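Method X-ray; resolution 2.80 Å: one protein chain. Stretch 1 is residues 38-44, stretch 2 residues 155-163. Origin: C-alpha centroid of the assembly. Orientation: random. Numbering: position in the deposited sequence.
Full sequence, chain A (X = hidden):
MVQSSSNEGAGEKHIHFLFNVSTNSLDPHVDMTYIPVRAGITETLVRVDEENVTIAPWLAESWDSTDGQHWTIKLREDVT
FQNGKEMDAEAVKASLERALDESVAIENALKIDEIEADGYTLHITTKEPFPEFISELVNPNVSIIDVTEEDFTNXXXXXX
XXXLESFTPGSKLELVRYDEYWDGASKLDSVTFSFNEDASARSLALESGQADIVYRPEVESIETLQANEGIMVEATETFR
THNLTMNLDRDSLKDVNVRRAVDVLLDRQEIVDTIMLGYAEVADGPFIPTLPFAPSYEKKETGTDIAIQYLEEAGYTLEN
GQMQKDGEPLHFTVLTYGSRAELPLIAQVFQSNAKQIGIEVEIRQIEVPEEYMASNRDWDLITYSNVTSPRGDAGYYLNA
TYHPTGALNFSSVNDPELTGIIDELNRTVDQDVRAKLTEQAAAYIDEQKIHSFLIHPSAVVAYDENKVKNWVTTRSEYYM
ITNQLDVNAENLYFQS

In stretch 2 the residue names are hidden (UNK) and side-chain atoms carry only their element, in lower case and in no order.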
# COMPACT_ATOMS: atom_id res chain seq x y z
N ARG A 38 6.32 -13.75 -1.13
CA ARG A 38 6.95 -13.16 -2.32
C ARG A 38 7.70 -14.17 -3.20
O ARG A 38 7.71 -14.07 -4.44
CB ARG A 38 7.81 -11.97 -1.96
CG ARG A 38 6.93 -10.82 -1.50
CD ARG A 38 7.70 -9.61 -1.01
NE ARG A 38 6.83 -8.71 -0.25
CZ ARG A 38 6.99 -7.40 -0.17
NH1 ARG A 38 7.95 -6.80 -0.83
NH2 ARG A 38 6.15 -6.67 0.55
N ALA A 39 8.28 -15.18 -2.57
CA ALA A 39 9.06 -16.15 -3.29
C ALA A 39 8.18 -17.32 -3.66
O ALA A 39 8.64 -18.24 -4.30
CB ALA A 39 10.25 -16.61 -2.46
N GLY A 40 6.93 -17.28 -3.22
CA GLY A 40 5.95 -18.28 -3.63
C GLY A 40 6.09 -19.58 -2.86
O GLY A 40 5.83 -20.66 -3.40
N ILE A 41 6.49 -19.49 -1.59
CA ILE A 41 6.49 -20.66 -0.72
C ILE A 41 5.09 -20.85 -0.12
O ILE A 41 4.61 -21.98 0.12
CB ILE A 41 7.51 -20.51 0.43
CG1 ILE A 41 8.92 -20.38 -0.15
CG2 ILE A 41 7.47 -21.68 1.33
CD1 ILE A 41 9.81 -19.49 0.61
N THR A 42 4.44 -19.71 0.06
CA THR A 42 3.44 -19.56 1.08
C THR A 42 2.34 -18.64 0.54
O THR A 42 2.63 -17.78 -0.29
CB THR A 42 4.17 -19.00 2.35
OG1 THR A 42 4.26 -20.03 3.34
CG2 THR A 42 3.48 -17.79 2.97
N GLU A 43 1.11 -18.86 1.00
CA GLU A 43 -0.09 -18.14 0.52
C GLU A 43 -1.11 -17.86 1.62
O GLU A 43 -1.01 -18.39 2.71
CB GLU A 43 -0.77 -18.97 -0.54
CG GLU A 43 0.15 -19.35 -1.66
CD GLU A 43 -0.41 -20.42 -2.56
OE1 GLU A 43 -1.07 -21.36 -2.04
OE2 GLU A 43 -0.21 -20.34 -3.79
N THR A 44 -2.15 -17.10 1.32
CA THR A 44 -3.01 -16.62 2.40
C THR A 44 -4.39 -17.13 2.14
O THR A 44 -4.63 -17.64 1.05
CB THR A 44 -3.02 -15.08 2.39
OG1 THR A 44 -3.24 -14.66 1.05
CG2 THR A 44 -1.66 -14.48 2.93
N UNK A 155 12.93 -23.20 7.05
CA UNK A 155 12.25 -24.21 6.27
C UNK A 155 10.74 -24.22 6.49
O UNK A 155 10.20 -25.13 7.11
c UNK A 155 12.82 -25.59 6.57
c UNK A 155 11.96 -27.65 3.71
c UNK A 155 13.82 -27.20 4.79
n UNK A 155 11.67 -26.81 4.69
n UNK A 155 13.26 -27.89 3.74
c UNK A 155 12.82 -26.51 5.39
N UNK A 156 10.05 -23.18 5.99
CA UNK A 156 8.59 -23.12 6.04
C UNK A 156 7.87 -24.02 5.01
O UNK A 156 8.19 -24.05 3.83
c UNK A 156 10.68 -21.91 5.56
c UNK A 156 8.29 -21.63 5.77
c UNK A 156 9.52 -21.07 5.13
N UNK A 157 6.89 -24.79 5.45
CA UNK A 157 6.22 -25.65 4.48
C UNK A 157 4.82 -25.18 4.25
O UNK A 157 3.96 -25.35 5.10
c UNK A 157 7.62 -27.65 4.26
c UNK A 157 5.16 -27.94 4.25
c UNK A 157 6.33 -27.14 4.84
N UNK A 158 4.63 -24.55 3.10
CA UNK A 158 3.37 -23.91 2.78
C UNK A 158 2.74 -24.48 1.55
O UNK A 158 3.11 -25.57 1.10
N UNK A 159 1.81 -23.74 0.98
CA UNK A 159 1.06 -24.23 -0.15
C UNK A 159 1.49 -23.61 -1.47
O UNK A 159 0.89 -23.87 -2.52
c UNK A 159 -0.42 -24.04 0.08
o UNK A 159 -0.69 -22.64 0.05
c UNK A 159 -0.81 -24.56 1.44
N UNK A 160 2.55 -22.82 -1.45
CA UNK A 160 3.01 -22.19 -2.70
C UNK A 160 3.44 -23.17 -3.79
O UNK A 160 3.79 -24.33 -3.53
N UNK A 161 3.44 -22.68 -5.01
CA UNK A 161 4.05 -23.32 -6.16
C UNK A 161 5.58 -23.52 -6.02
O UNK A 161 6.18 -24.16 -6.90
c UNK A 161 3.82 -22.27 -7.24
c UNK A 161 3.98 -20.99 -6.51
c UNK A 161 3.10 -21.29 -5.32
N UNK A 162 6.24 -22.98 -5.01
CA UNK A 162 7.69 -23.30 -4.89
C UNK A 162 8.03 -23.77 -3.54
O UNK A 162 7.73 -23.11 -2.55
c UNK A 162 8.63 -22.15 -5.35
c UNK A 162 8.92 -22.56 -9.02
c UNK A 162 7.70 -20.91 -7.23
c UNK A 162 8.52 -21.89 -6.77
c UNK A 162 8.10 -21.54 -9.48
c UNK A 162 7.50 -20.71 -8.58
c UNK A 162 9.10 -22.74 -7.67
N UNK A 163 8.62 -24.93 -3.46
CA UNK A 163 9.07 -25.35 -2.17
C UNK A 163 10.52 -24.90 -1.95
O UNK A 163 11.29 -24.67 -2.89
c UNK A 163 8.90 -26.84 -1.99

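Position 155 carries one carbon leading into a five-membered ring of three carbons and two nitrogens. Its CA-to-CB bond points away from stretch 1, and the side chain touches nothing there; an imidazole makes this His155.

At position 156 three carbons close a ring onto the backbone nitrogen, which defines Pro156. Its CB points toward stretch 1, and its CG lies 4.4 Å from Ile41 CG2, a loose apolar contact. The same methyl, Ile41 CG2, sits 3.5 Å from the carbonyl O of Pro156.

Position 157 has one carbon carrying two more, a beta-branched side chain without oxygen: Val157. Its CA-to-CB bond points away, and the side chain leaves stretch 1 untouched.

Position 158 has no side-chain atoms, so it is Gly158. The space is already taken: an ideal CB here would fall 2.6 Å from Thr42 OG1 and 2.7 Å from Ile41 O, both clashes.

At position 159 one carbon carries one oxygen and one carbon. The oxygen reaches Glu43, and the branching identifies Thr159. Its OG1 donates a very short hydrogen bond, 2.5 Å, to Glu43 OE1, a carboxylate oxygen that also has a hydrogen-bond partner elsewhere in the structure.

Position 160 is again bare, hence Gly160. The demand is stricter here, since an ideal CB would lie 2.0 Å from Gly40 O and 2.5 Å from Ile41 C. Without one, the backbones close to 4.3 Å between Gly160 CA and Ile41 CA, and Gly160 N donates to Ile41 O at 2.7 Å.

Position 161 shows three carbons closing onto the backbone nitrogen: Pro161. Its CD packs 3.4 Å from Gly40 O and 3.8 Å from Glu43 OE2.

At position 162 one carbon bears a ring of six carbons, with no hydroxyl oxygen, so the residue is Phe162. Its CB is 4.0 Å from Ala39 O, while its backbone N donates to Gly40 O at 2.9 Å.

Position 163 has a single carbon, Ala163, pointing away from stretch 1.

The contact is chiefly a backbone match. Gly40 leaves the helix with positive phi in a Schellman motif, and the carbonyls of Gly40 and Ile41 meet the amides of Phe162 and Gly160. Two CA-H...O contacts reinforce the pairing: Gly160 CA to Gly40 O and Ile41 CA to Phe162 O, each 3.3 Å. Glycine supplies the clearance on both stretches; even at Gly40, an ideal CB would come within a tight 3.5 Å of Pro161 CG. The Glu43 to Thr159 bond then adds a side-chain tie to the backbone pairing.

Stretch 2 155-163: HPVGTGPFA
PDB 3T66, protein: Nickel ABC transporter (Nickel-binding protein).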